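Local coordinates for protein dTDP-4-amino-4,6-dideoxyglucose formyltransferase (PDB 6V2T) that probably transfers a formyl group from a folate cofactor to the amino group of dTDP-4-amino-4,6-dideoxyglucose, a sugar nucleotide linked to O-antigen synthesis, at residues 26-31 against 96-101; 165-170 against 232-237. All coordinates share one frame; numbering follows the deposited sequence. Where two conformers were deposited one is given.

Contact 1 (26-31 with 96-101) lies in the core of the formyl transferase region. It binds both ligands directly, through His-99, Lys-101 and Cys-100. Contact 2 (165-170 with 232-237) joins that region to the C-terminal dimerization region. The two centres are 30 Å apart, and the nearest atoms are about 14 Å apart, so they do not touch. Helix 171-194 connects them. Thr-170 of contact 2 is its N-cap, and its Glu-182 is bonded to His-99 of contact 1. The same helix carries Tyr-175 of the sugar nucleotide pocket. The side chain of Thr-170 is about 9 Å from that ligand, and no residue of contact 2 belongs to its pocket.

Contact 1. Residues 26-31 against 96-101; sequences VLIVSD and VSAHCK. With 0FX (dTDP-4-amino-4,6-dideoxyglucose), chain G; FOL (folic acid), chain H.
The ring of His-99, whose backbone O accepts from Asp-31 N, has the phosphate oxygen O3P of dTDP-4-amino-4,6-dideoxyglucose at its edge, in plane. His-99 ND1 donates a hydrogen bond to O3P (2.8 Å, 152°). His-99 NE2 is hydrogen-bonded to the carboxylate of Glu-182 from helix 171-194. Asp-31 N meets His-99 O from above its carbonyl plane. Lys-101 N donates to Asp-31 OD2 over 2.9 Å at an angle of 172°, on the lone pair turned away from OD1. Ser-60 also bonds OD2 and Asn-63 bonds OD1, which fixes the rotation of the carboxylate. The Lys-101 chain runs obliquely across Asp-31, with Lys-101 CD 3.6 Å from Asp-31 CG. It then bends at its last torsion, and Lys-101 NZ hydrogen-bonds the sugar oxygen O2G at 2.8 Å. Folic acid N10 donates to Cys-100 O.

Ser-30 OG, anti to its own N (chi1 -178°), gives a 2.6 Å bond to Ala-98 O in the carbonyl plane. Val-29 CG1 packs on Cys-100 SG at 3.5 Å. Behind these groups runs a parallel ladder: Val-96 N to Leu-27 O, Val-29 N to Val-96 O, and Ala-98 N to Val-29 O.

These are the C-terminal ends of neighbouring central strands in a Rossmann-like sheet, where the ligands bind. Strands 53-60 and 113-118 flank the pair. Helix 33-45 packs on the face of Ile-28, Ser-30 and Ala-98.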
loop_
_atom_site.group_PDB
_atom_site.type_symbol
_atom_site.label_atom_id
_atom_site.label_comp_id
_atom_site.label_asym_id
_atom_site.label_seq_id
_atom_site.Cartn_x
_atom_site.Cartn_y
_atom_site.Cartn_z
ATOM N N VAL B 26 12.789 -39.270 -10.884
ATOM C CA VAL B 26 13.143 -37.828 -10.728
ATOM C C VAL B 26 12.592 -37.352 -9.390
ATOM O O VAL B 26 11.361 -37.554 -9.152
ATOM C CB VAL B 26 12.602 -36.983 -11.890
ATOM C CG1 VAL B 26 12.782 -35.494 -11.634
ATOM C CG2 VAL B 26 13.198 -37.406 -13.223
ATOM N N LEU B 27 13.455 -36.788 -8.534
ATOM C CA LEU B 27 13.050 -36.201 -7.238
ATOM C C LEU B 27 12.892 -34.680 -7.385
ATOM O O LEU B 27 13.868 -33.964 -7.738
ATOM C CB LEU B 27 14.036 -36.567 -6.128
ATOM C CG LEU B 27 13.781 -35.849 -4.799
ATOM C CD1 LEU B 27 12.484 -36.353 -4.168
ATOM C CD2 LEU B 27 14.950 -36.035 -3.845
ATOM N N ILE B 28 11.700 -34.175 -7.072
ATOM C CA ILE B 28 11.435 -32.716 -7.066
ATOM C C ILE B 28 11.376 -32.276 -5.606
ATOM O O ILE B 28 10.536 -32.802 -4.839
ATOM C CB ILE B 28 10.215 -32.404 -7.945
ATOM C CG1 ILE B 28 10.519 -32.814 -9.392
ATOM C CG2 ILE B 28 9.827 -30.939 -7.852
ATOM C CD1 ILE B 28 9.307 -32.910 -10.247
ATOM N N VAL B 29 12.350 -31.446 -5.208
ATOM C CA VAL B 29 12.415 -30.845 -3.852
ATOM C C VAL B 29 12.007 -29.386 -3.985
ATOM O O VAL B 29 12.637 -28.635 -4.755
ATOM C CB VAL B 29 13.794 -30.948 -3.193
ATOM C CG1 VAL B 29 13.738 -30.500 -1.739
ATOM C CG2 VAL B 29 14.365 -32.346 -3.287
ATOM N N SER B 30 10.995 -28.992 -3.238
ATOM C CA SER B 30 10.337 -27.688 -3.437
ATOM C C SER B 30 9.649 -27.209 -2.158
ATOM O O SER B 30 8.986 -28.027 -1.478
ATOM C CB SER B 30 9.351 -27.787 -4.538
ATOM O OG SER B 30 8.766 -26.517 -4.748
ATOM N N ASP B 31 9.735 -25.908 -1.908
ATOM C CA ASP B 31 9.072 -25.240 -0.755
ATOM C C ASP B 31 8.107 -24.165 -1.267
ATOM O O ASP B 31 7.793 -23.265 -0.480
ATOM C CB ASP B 31 10.142 -24.708 0.196
ATOM C CG ASP B 31 10.844 -25.853 0.900
ATOM O OD1 ASP B 31 10.149 -26.648 1.592
ATOM O OD2 ASP B 31 12.053 -25.980 0.710
ATOM N N VAL B 96 15.650 -32.151 -8.972
ATOM C CA VAL B 96 15.271 -30.762 -9.357
ATOM C C VAL B 96 14.887 -29.985 -8.093
ATOM O O VAL B 96 13.924 -30.352 -7.395
ATOM C CB VAL B 96 14.166 -30.716 -10.425
ATOM C CG1 VAL B 96 13.791 -29.283 -10.740
ATOM C CG2 VAL B 96 14.570 -31.455 -11.691
ATOM N N SER B 97 15.660 -28.943 -7.804
ATOM C CA SER B 97 15.350 -27.955 -6.761
ATOM C C SER B 97 14.411 -26.925 -7.370
ATOM O O SER B 97 14.823 -26.227 -8.307
ATOM C CB SER B 97 16.593 -27.292 -6.250
ATOM O OG SER B 97 16.226 -26.096 -5.611
ATOM N N ALA B 98 13.199 -26.843 -6.859
ATOM C CA ALA B 98 12.183 -25.864 -7.294
ATOM C C ALA B 98 11.899 -24.941 -6.108
ATOM O O ALA B 98 10.963 -25.219 -5.327
ATOM C CB ALA B 98 10.955 -26.583 -7.800
ATOM N N HIS B 99 12.696 -23.881 -5.971
ATOM C CA HIS B 99 12.604 -22.953 -4.814
ATOM C C HIS B 99 12.765 -23.793 -3.538
ATOM O O HIS B 99 11.880 -23.781 -2.700
ATOM C CB HIS B 99 11.289 -22.178 -4.863
ATOM C CG HIS B 99 11.162 -21.230 -6.011
ATOM N ND1 HIS B 99 10.470 -20.050 -5.900
ATOM C CD2 HIS B 99 11.630 -21.280 -7.275
ATOM C CE1 HIS B 99 10.497 -19.418 -7.064
ATOM N NE2 HIS B 99 11.214 -20.157 -7.928
ATOM N N CYS B 100 13.858 -24.546 -3.455
ATOM C CA CYS B 100 14.239 -25.378 -2.292
ATOM C C CYS B 100 14.919 -24.494 -1.246
ATOM O O CYS B 100 15.926 -23.852 -1.612
ATOM C CB CYS B 100 15.195 -26.476 -2.719
ATOM S SG CYS B 100 15.661 -27.560 -1.360
ATOM N N LYS B 101 14.396 -24.480 -0.012
ATOM C CA LYS B 101 14.939 -23.677 1.131
ATOM C C LYS B 101 16.289 -24.234 1.623
ATOM O O LYS B 101 16.946 -23.520 2.390
ATOM C CB LYS B 101 13.947 -23.631 2.305
ATOM C CG LYS B 101 12.680 -22.818 2.079
ATOM C CD LYS B 101 11.591 -23.069 3.118
ATOM C CE LYS B 101 10.398 -22.142 2.966
ATOM N NZ LYS B 101 10.774 -20.736 3.248
HETATM O O4P 0FX G . 10.661 -17.573 -3.856
HETATM P P2 0FX G . 10.187 -18.499 -2.733
HETATM O O3P 0FX G . 9.670 -19.808 -3.240
HETATM O O1G 0FX G . 11.522 -18.775 -1.955
HETATM C C1G 0FX G . 11.918 -20.130 -1.752
HETATM C C2G 0FX G . 12.355 -20.196 -0.302
HETATM O O2G 0FX G . 11.314 -19.869 0.637
HETATM C C3G 0FX G . 13.489 -19.198 -0.143
HETATM O O3G 0FX G . 13.975 -19.342 1.200
HETATM C C4G 0FX G . 14.589 -19.414 -1.201
HETATM N N4A 0FX G . 15.508 -18.273 -1.173
HETATM C C5G 0FX G . 14.089 -19.544 -2.635
HETATM C C6G 0FX G . 15.227 -19.989 -3.576
HETATM O O5G 0FX G . 12.999 -20.471 -2.653
HETATM O OPP 0FX G . 8.902 -18.109 -1.694
HETATM P P 0FX G . 9.281 -17.033 -0.619
HETATM O O1P 0FX G . 10.336 -17.332 0.340
HETATM O O2P 0FX G . 8.048 -16.823 0.218
HETATM O O5 0FX G . 9.479 -15.587 -1.219
HETATM C C5 0FX G . 8.685 -15.127 -2.280
HETATM C C4 0FX G . 8.782 -13.596 -2.277
HETATM O O4 0FX G . 8.132 -13.024 -1.140
HETATM C C3 0FX G . 10.216 -13.050 -2.160
HETATM O O3 0FX G . 10.905 -13.071 -3.402
HETATM C C2 0FX G . 10.042 -11.636 -1.553
HETATM C C1 0FX G . 8.746 -11.850 -0.724
HETATM N N11 0FX G . 9.078 -11.966 0.689
HETATM C C61 0FX G . 9.165 -13.159 1.317
HETATM C C51 0FX G . 9.464 -13.191 2.678
HETATM C C5A 0FX G . 9.578 -14.529 3.401
HETATM C C21 0FX G . 9.268 -10.818 1.353
HETATM O O21 0FX G . 9.174 -9.644 0.680
HETATM N N31 0FX G . 9.576 -10.806 2.673
HETATM C C41 0FX G . 9.674 -11.981 3.349
HETATM O O41 0FX G . 10.035 -11.947 4.666
HETATM N N1 FOL H . 22.242 -25.889 -3.261
HETATM C C2 FOL H . 23.429 -25.803 -3.882
HETATM N NA2 FOL H . 24.460 -26.510 -3.431
HETATM N N3 FOL H . 23.587 -25.035 -5.002
HETATM C C4 FOL H . 22.564 -24.297 -5.461
HETATM O O4 FOL H . 22.807 -23.621 -6.496
HETATM C C4A FOL H . 21.326 -24.372 -4.830
HETATM N N5 FOL H . 20.274 -23.648 -5.211
HETATM C C6 FOL H . 19.105 -23.416 -4.355
HETATM C C7 FOL H . 18.847 -24.714 -3.567
HETATM N N8 FOL H . 20.045 -25.305 -3.037
HETATM C C8A FOL H . 21.204 -25.196 -3.706
HETATM C C9 FOL H . 19.172 -22.047 -3.582
HETATM N N10 FOL H . 18.536 -22.098 -2.263
HETATM C C11 FOL H . 19.901 -20.354 1.316
HETATM C C12 FOL H . 18.751 -21.143 1.273
HETATM C C13 FOL H . 18.308 -21.700 0.068
HETATM C C14 FOL H . 19.001 -21.513 -1.110
HETATM C C15 FOL H . 20.162 -20.749 -1.059
HETATM C C16 FOL H . 20.608 -20.176 0.134
HETATM C C FOL H . 20.396 -19.775 2.620
HETATM O O FOL H . 19.999 -20.317 3.629
HETATM N N FOL H . 21.288 -18.785 2.703
#

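Contact 2. Residues 165-170 against 232-237; sequences IFEWDT and HIDLLR. With NA (sodium ion), chain J; EDO (1,2-ethanediol), chain I.
A type I beta turn from Phe-166 to Asp-169, followed by the N-cap Thr-170 of helix 171-194, is clasped by Arg-237 from helix 229-238. Arg-237 NH1 gives a 2.7 Å bond to Asp-169 O at 166°, on a lone pair and in the guanidinium plane. A weak bond joins Arg-237 NH1 to Phe-166 O at 3.0 Å. Glu-167 C lies 3.5 Å above the guanidinium centre; no N-H points at Glu-167 O. Glu-167 OE1 lies 3.6 Å from Arg-237 NH2, well out of the guanidinium plane, so only the charges pair. Glu-167 has a second conformer, which makes this pairing tentative. On the edge, Arg-237 NE and NH2 both donate to Asp-234 OD1, from the same carboxylate face, with NE to OD1 at 2.9 Å. Glu-167, Asp-234 and Arg-237 thus form a salt-bridge network. Lys-138 binds Asp-234 OD2. Arg-237 NH2 also reaches O1 of an ethanediol, probably from the crystallisation liquor.

Arg-237 CG sits between the backbone N and carbonyl carbon (chi1 81°), and the extended chain carries the guanidinium to the turn. Asp-169 OD2 accepts Phe-166 N at 2.8 Å and pairs with Arg-177. Trp-168 O binds a sodium ion at 2.2 Å, with Asn-173, Ala-263 and two waters. This is a type I turn leading into an N-capped helix, its carbonyls bound by a buried arginine from the dimerization region.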
loop_
_atom_site.group_PDB
_atom_site.type_symbol
_atom_site.label_atom_id
_atom_site.label_comp_id
_atom_site.label_asym_id
_atom_site.label_seq_id
_atom_site.Cartn_x
_atom_site.Cartn_y
_atom_site.Cartn_z
ATOM N N ILE B 165 11.774 -4.959 -15.657
ATOM C CA ILE B 165 11.355 -4.209 -14.444
ATOM C C ILE B 165 10.902 -2.814 -14.868
ATOM O O ILE B 165 11.693 -2.111 -15.517
ATOM C CB ILE B 165 12.489 -4.125 -13.428
ATOM C CG1 ILE B 165 12.974 -5.521 -13.046
ATOM C CG2 ILE B 165 12.030 -3.334 -12.200
ATOM C CD1 ILE B 165 14.036 -5.508 -11.997
ATOM N N PHE B 166 9.719 -2.409 -14.423
ATOM C CA PHE B 166 9.182 -1.053 -14.677
ATOM C C PHE B 166 9.386 -0.171 -13.444
ATOM O O PHE B 166 9.521 -0.716 -12.309
ATOM C CB PHE B 166 7.737 -1.190 -15.141
ATOM C CG PHE B 166 7.548 -2.151 -16.291
ATOM C CD1 PHE B 166 8.086 -1.876 -17.539
ATOM C CD2 PHE B 166 6.841 -3.327 -16.132
ATOM C CE1 PHE B 166 7.909 -2.747 -18.606
ATOM C CE2 PHE B 166 6.674 -4.205 -17.196
ATOM C CZ PHE B 166 7.207 -3.918 -18.431
ATOM N N GLU B 167 9.412 1.152 -13.670
ATOM C CA GLU B 167 9.480 2.239 -12.654
ATOM C C GLU B 167 8.440 2.014 -11.549
ATOM O O GLU B 167 8.688 2.378 -10.411
ATOM C CB GLU B 167 9.152 3.583 -13.322
ATOM C CG GLU B 167 10.357 4.470 -13.613
ATOM C CD GLU B 167 11.728 3.936 -13.239
ATOM O OE1 GLU B 167 12.118 4.091 -12.066
ATOM O OE2 GLU B 167 12.428 3.418 -14.130
ATOM N N TRP B 168 7.259 1.538 -11.947
ATOM C CA TRP B 168 6.064 1.458 -11.060
ATOM C C TRP B 168 5.931 0.050 -10.456
ATOM O O TRP B 168 4.867 -0.250 -9.920
ATOM C CB TRP B 168 4.793 1.800 -11.830
ATOM C CG TRP B 168 4.567 0.933 -13.027
ATOM C CD1 TRP B 168 3.872 -0.239 -13.115
ATOM C CD2 TRP B 168 5.013 1.230 -14.354
ATOM N NE1 TRP B 168 3.879 -0.704 -14.404
ATOM C CE2 TRP B 168 4.578 0.175 -15.183
ATOM C CE3 TRP B 168 5.763 2.270 -14.904
ATOM C CZ2 TRP B 168 4.873 0.134 -16.544
ATOM C CZ3 TRP B 168 6.053 2.224 -16.252
ATOM C CH2 TRP B 168 5.604 1.183 -17.058
ATOM N N ASP B 169 6.967 -0.777 -10.528
ATOM C CA ASP B 169 6.930 -2.158 -9.987
ATOM C C ASP B 169 7.314 -2.127 -8.509
ATOM O O ASP B 169 8.366 -1.494 -8.159
ATOM C CB ASP B 169 7.896 -3.081 -10.732
ATOM C CG ASP B 169 7.362 -3.671 -12.020
ATOM O OD1 ASP B 169 6.130 -3.727 -12.189
ATOM O OD2 ASP B 169 8.196 -4.142 -12.812
ATOM N N THR B 170 6.579 -2.884 -7.693
ATOM C CA THR B 170 7.046 -3.375 -6.376
ATOM C C THR B 170 7.744 -4.714 -6.564
ATOM O O THR B 170 7.681 -5.314 -7.662
ATOM C CB THR B 170 5.876 -3.537 -5.399
ATOM O OG1 THR B 170 5.003 -4.519 -5.965
ATOM C CG2 THR B 170 5.143 -2.233 -5.196
ATOM N N HIS B 232 14.561 6.947 -2.893
ATOM C CA HIS B 232 13.803 6.568 -1.679
ATOM C C HIS B 232 12.591 5.749 -2.114
ATOM O O HIS B 232 12.318 4.721 -1.477
ATOM C CB HIS B 232 13.470 7.808 -0.860
ATOM C CG HIS B 232 14.659 8.371 -0.164
ATOM N ND1 HIS B 232 14.768 9.725 0.145
ATOM C CD2 HIS B 232 15.780 7.771 0.300
ATOM C CE1 HIS B 232 15.917 9.927 0.779
ATOM N NE2 HIS B 232 16.554 8.741 0.896
ATOM N N ILE B 233 11.910 6.185 -3.164
ATOM C CA ILE B 233 10.728 5.441 -3.696
ATOM C C ILE B 233 11.187 4.064 -4.185
ATOM O O ILE B 233 10.501 3.055 -3.886
ATOM C CB ILE B 233 9.972 6.256 -4.759
ATOM C CG1 ILE B 233 9.194 7.402 -4.106
ATOM C CG2 ILE B 233 9.056 5.356 -5.581
ATOM C CD1 ILE B 233 8.493 8.323 -5.057
ATOM N N ASP B 234 12.334 3.998 -4.862
ATOM C CA ASP B 234 12.893 2.738 -5.407
ATOM C C ASP B 234 13.177 1.765 -4.261
ATOM O O ASP B 234 12.790 0.582 -4.371
ATOM C CB ASP B 234 14.132 3.020 -6.265
ATOM C CG ASP B 234 13.793 3.507 -7.654
ATOM O OD1 ASP B 234 12.587 3.597 -7.976
ATOM O OD2 ASP B 234 14.739 3.714 -8.446
ATOM N N LEU B 235 13.767 2.230 -3.175
ATOM C CA LEU B 235 14.038 1.385 -1.980
ATOM C C LEU B 235 12.719 0.855 -1.400
ATOM O O LEU B 235 12.645 -0.385 -1.099
ATOM C CB LEU B 235 14.768 2.229 -0.935
ATOM C CG LEU B 235 14.947 1.601 0.444
ATOM C CD1 LEU B 235 15.726 0.313 0.324
ATOM C CD2 LEU B 235 15.660 2.576 1.398
ATOM N N LEU B 236 11.742 1.743 -1.168
ATOM C CA LEU B 236 10.464 1.340 -0.498
ATOM C C LEU B 236 9.649 0.425 -1.437
ATOM O O LEU B 236 9.083 -0.556 -0.942
ATOM C CB LEU B 236 9.678 2.582 -0.081
ATOM C CG LEU B 236 10.358 3.466 0.960
ATOM C CD1 LEU B 236 9.508 4.696 1.241
ATOM C CD2 LEU B 236 10.657 2.701 2.245
ATOM N N ARG B 237 9.620 0.686 -2.746
ATOM C CA ARG B 237 8.904 -0.229 -3.687
ATOM C C ARG B 237 9.605 -1.589 -3.762
ATOM O O ARG B 237 8.866 -2.626 -3.781
ATOM C CB ARG B 237 8.624 0.434 -5.042
ATOM C CG ARG B 237 9.779 0.440 -6.030
ATOM C CD ARG B 237 9.373 1.332 -7.200
ATOM N NE ARG B 237 10.496 1.645 -8.061
ATOM C CZ ARG B 237 10.918 0.936 -9.101
ATOM N NH1 ARG B 237 10.332 -0.197 -9.474
ATOM N NH2 ARG B 237 11.962 1.379 -9.775
HETATM NA NA NA J . 3.105 -1.282 -9.045
HETATM C C1 EDO I . 13.035 0.310 -13.097
HETATM O O1 EDO I . 13.341 -0.072 -11.758
HETATM C C2 EDO I . 14.241 0.912 -13.694
HETATM O O2 EDO I . 14.789 1.905 -12.820
HETATM O O HOH W 1 1.848 -2.161 -10.693
HETATM O O HOH W 2 2.137 -1.410 -6.806
#